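Local coordinates for polycomb protein Pcl (Drosophila melanogaster, PDB 5OQD), which binds chromatin and DNA as a Polycomb-group repressor and is part of the Esc/E(z) complex that methylates histone H3, at residues Asn50-Gln55 / Phe73-Cys78. Residues are numbered along the deposited sequence; the frame is centred on the assembly and turned at random.
Sequences NWFHTQ and FCCTVC. With ZN (zinc ion), chain K; ZN (zinc ion), chain L.
Phe52 and Phe73 meet ring against ring in the second PHD finger of Pcl, where the Phe52 ring lies between the two zinc ions and Phe73 comes to it from one side. The pair is an offset edge-to-face stack: Phe73 turns its C-H edge toward the face of Phe52, with centroids 5.3 Å apart and planes at 75°. Phe73 CE2 makes the closest touch, 3.4 Å from Phe52 CD1, which lies near the plane of the Phe73 ring. At the far end of the Phe52 ring, CZ rests 3.6 Å from Cys75 CB, while Cys75 SG stands obliquely beside the ring, 5.0 Å from its centroid. A flat apolar ring suits this place because it can meet a second ring and a cysteine methylene at once. Replacing Phe52 with an alanine would probably leave the Phe73 edge without its aromatic face and open a gap beside Cys75 CB.

With CG anti to its carbonyl carbon (chi1 -62°), Phe52 reaches from strand 51-53 toward Phe73 and Cys75. Backbone hydrogen bonds tie Phe52 to Leu43 and Phe73 to Cys46, and Met57 and Val85 also pack on Phe73. Imidazole nitrogen and cysteine sulfur are both good zinc ligands: His53 binds one ion through ND1 together with Cys30, Cys32 and Cys56, its NE2 hydrogen-bonded to Pro35 O. Cys75 and Cys78 join Cys45 and Cys48 around the other, with Cys75 SG 2.2 Å from the metal. The same sulfur accepts a hydrogen bond from Cys78 N at 3.5 Å, with an N-H...S angle of 154°.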
loop_
_atom_site.group_PDB
_atom_site.type_symbol
_atom_site.label_atom_id
_atom_site.label_comp_id
_atom_site.label_asym_id
_atom_site.label_seq_id
_atom_site.Cartn_x
_atom_site.Cartn_y
_atom_site.Cartn_z
ATOM N N ASN B 50 -5.554 8.012 15.810
ATOM C CA ASN B 50 -4.818 7.040 16.611
ATOM C C ASN B 50 -4.496 5.798 15.788
ATOM O O ASN B 50 -5.169 5.508 14.799
ATOM C CB ASN B 50 -5.608 6.653 17.864
ATOM C CG ASN B 50 -5.621 7.754 18.909
ATOM O OD1 ASN B 50 -4.611 8.416 19.145
ATOM N ND2 ASN B 50 -6.772 7.958 19.538
ATOM N N TRP B 51 -3.465 5.067 16.197
ATOM C CA TRP B 51 -3.063 3.859 15.485
ATOM C C TRP B 51 -3.602 2.609 16.180
ATOM O O TRP B 51 -3.702 2.559 17.406
ATOM C CB TRP B 51 -1.540 3.794 15.361
ATOM C CG TRP B 51 -0.955 4.953 14.614
ATOM C CD1 TRP B 51 -0.579 6.157 15.135
ATOM C CD2 TRP B 51 -0.678 5.019 13.210
ATOM N NE1 TRP B 51 -0.087 6.968 14.142
ATOM C CE2 TRP B 51 -0.136 6.293 12.951
ATOM C CE3 TRP B 51 -0.836 4.124 12.146
ATOM C CZ2 TRP B 51 0.250 6.695 11.675
ATOM C CZ3 TRP B 51 -0.453 4.526 10.879
ATOM C CH2 TRP B 51 0.083 5.801 10.655
ATOM N N PHE B 52 -3.958 1.605 15.384
ATOM C CA PHE B 52 -4.580 0.392 15.904
ATOM C C PHE B 52 -3.946 -0.863 15.313
ATOM O O PHE B 52 -3.615 -0.898 14.128
ATOM C CB PHE B 52 -6.082 0.386 15.600
ATOM C CG PHE B 52 -6.846 1.510 16.244
ATOM C CD1 PHE B 52 -6.852 2.778 15.686
ATOM C CD2 PHE B 52 -7.577 1.291 17.398
ATOM C CE1 PHE B 52 -7.560 3.808 16.273
ATOM C CE2 PHE B 52 -8.289 2.317 17.992
ATOM C CZ PHE B 52 -8.280 3.579 17.429
ATOM N N HIS B 53 -3.777 -1.893 16.138
ATOM C CA HIS B 53 -3.437 -3.210 15.618
ATOM C C HIS B 53 -4.666 -3.770 14.916
ATOM O O HIS B 53 -5.787 -3.571 15.382
ATOM C CB HIS B 53 -2.982 -4.160 16.728
ATOM C CG HIS B 53 -1.763 -3.702 17.466
ATOM N ND1 HIS B 53 -1.774 -3.411 18.813
ATOM C CD2 HIS B 53 -0.491 -3.497 17.047
ATOM C CE1 HIS B 53 -0.564 -3.041 19.191
ATOM N NE2 HIS B 53 0.233 -3.084 18.139
ATOM N N THR B 54 -4.470 -4.461 13.805
ATOM C CA THR B 54 -5.598 -5.020 13.078
ATOM C C THR B 54 -6.310 -6.031 13.951
ATOM O O THR B 54 -7.531 -6.104 13.958
ATOM C CB THR B 54 -5.177 -5.693 11.765
ATOM O OG1 THR B 54 -3.892 -6.296 11.923
ATOM C CG2 THR B 54 -5.113 -4.685 10.663
ATOM N N GLN B 55 -5.535 -6.812 14.687
ATOM C CA GLN B 55 -6.102 -7.777 15.606
ATOM C C GLN B 55 -6.904 -7.049 16.666
ATOM O O GLN B 55 -7.963 -7.506 17.068
ATOM C CB GLN B 55 -5.004 -8.604 16.258
ATOM C CG GLN B 55 -4.240 -9.477 15.287
ATOM C CD GLN B 55 -3.116 -8.728 14.616
ATOM O OE1 GLN B 55 -2.906 -7.548 14.878
ATOM N NE2 GLN B 55 -2.387 -9.407 13.745
ATOM N N PHE B 73 -9.848 3.825 7.460
ATOM C CA PHE B 73 -10.303 3.246 8.716
ATOM C C PHE B 73 -10.856 4.280 9.689
ATOM O O PHE B 73 -10.309 5.371 9.842
ATOM C CB PHE B 73 -9.163 2.470 9.381
ATOM C CG PHE B 73 -9.476 2.014 10.776
ATOM C CD1 PHE B 73 -10.510 1.125 11.014
ATOM C CD2 PHE B 73 -8.734 2.474 11.850
ATOM C CE1 PHE B 73 -10.801 0.708 12.297
ATOM C CE2 PHE B 73 -9.018 2.055 13.136
ATOM C CZ PHE B 73 -10.053 1.171 13.359
ATOM N N CYS B 74 -11.956 3.919 10.340
ATOM C CA CYS B 74 -12.533 4.728 11.403
ATOM C C CYS B 74 -12.952 3.812 12.546
ATOM O O CYS B 74 -13.739 2.887 12.352
ATOM C CB CYS B 74 -13.722 5.540 10.891
ATOM S SG CYS B 74 -14.262 6.860 12.000
ATOM N N CYS B 75 -12.417 4.066 13.737
ATOM C CA CYS B 75 -12.639 3.186 14.881
ATOM C C CYS B 75 -14.059 3.295 15.433
ATOM O O CYS B 75 -14.846 4.137 14.998
ATOM C CB CYS B 75 -11.627 3.486 15.992
ATOM S SG CYS B 75 -11.867 5.078 16.819
ATOM N N THR B 76 -14.372 2.435 16.398
ATOM C CA THR B 76 -15.697 2.399 17.007
ATOM C C THR B 76 -15.982 3.647 17.837
ATOM O O THR B 76 -17.137 4.048 17.991
ATOM C CB THR B 76 -15.867 1.155 17.898
ATOM O OG1 THR B 76 -14.737 1.031 18.768
ATOM C CG2 THR B 76 -15.973 -0.099 17.045
ATOM N N VAL B 77 -14.929 4.263 18.364
ATOM C CA VAL B 77 -15.082 5.468 19.171
ATOM C C VAL B 77 -15.538 6.646 18.318
ATOM O O VAL B 77 -16.446 7.387 18.692
ATOM C CB VAL B 77 -13.767 5.842 19.883
ATOM C CG1 VAL B 77 -13.987 7.015 20.826
ATOM C CG2 VAL B 77 -13.217 4.641 20.641
ATOM N N CYS B 78 -14.908 6.805 17.161
ATOM C CA CYS B 78 -15.173 7.944 16.290
ATOM C C CYS B 78 -16.377 7.724 15.380
ATOM O O CYS B 78 -16.920 8.678 14.825
ATOM C CB CYS B 78 -13.938 8.258 15.440
ATOM S SG CYS B 78 -12.463 8.700 16.383
HETATM ZN ZN ZN K . -3.517 -2.948 19.780
HETATM ZN ZN ZN L . -10.993 6.992 16.067
#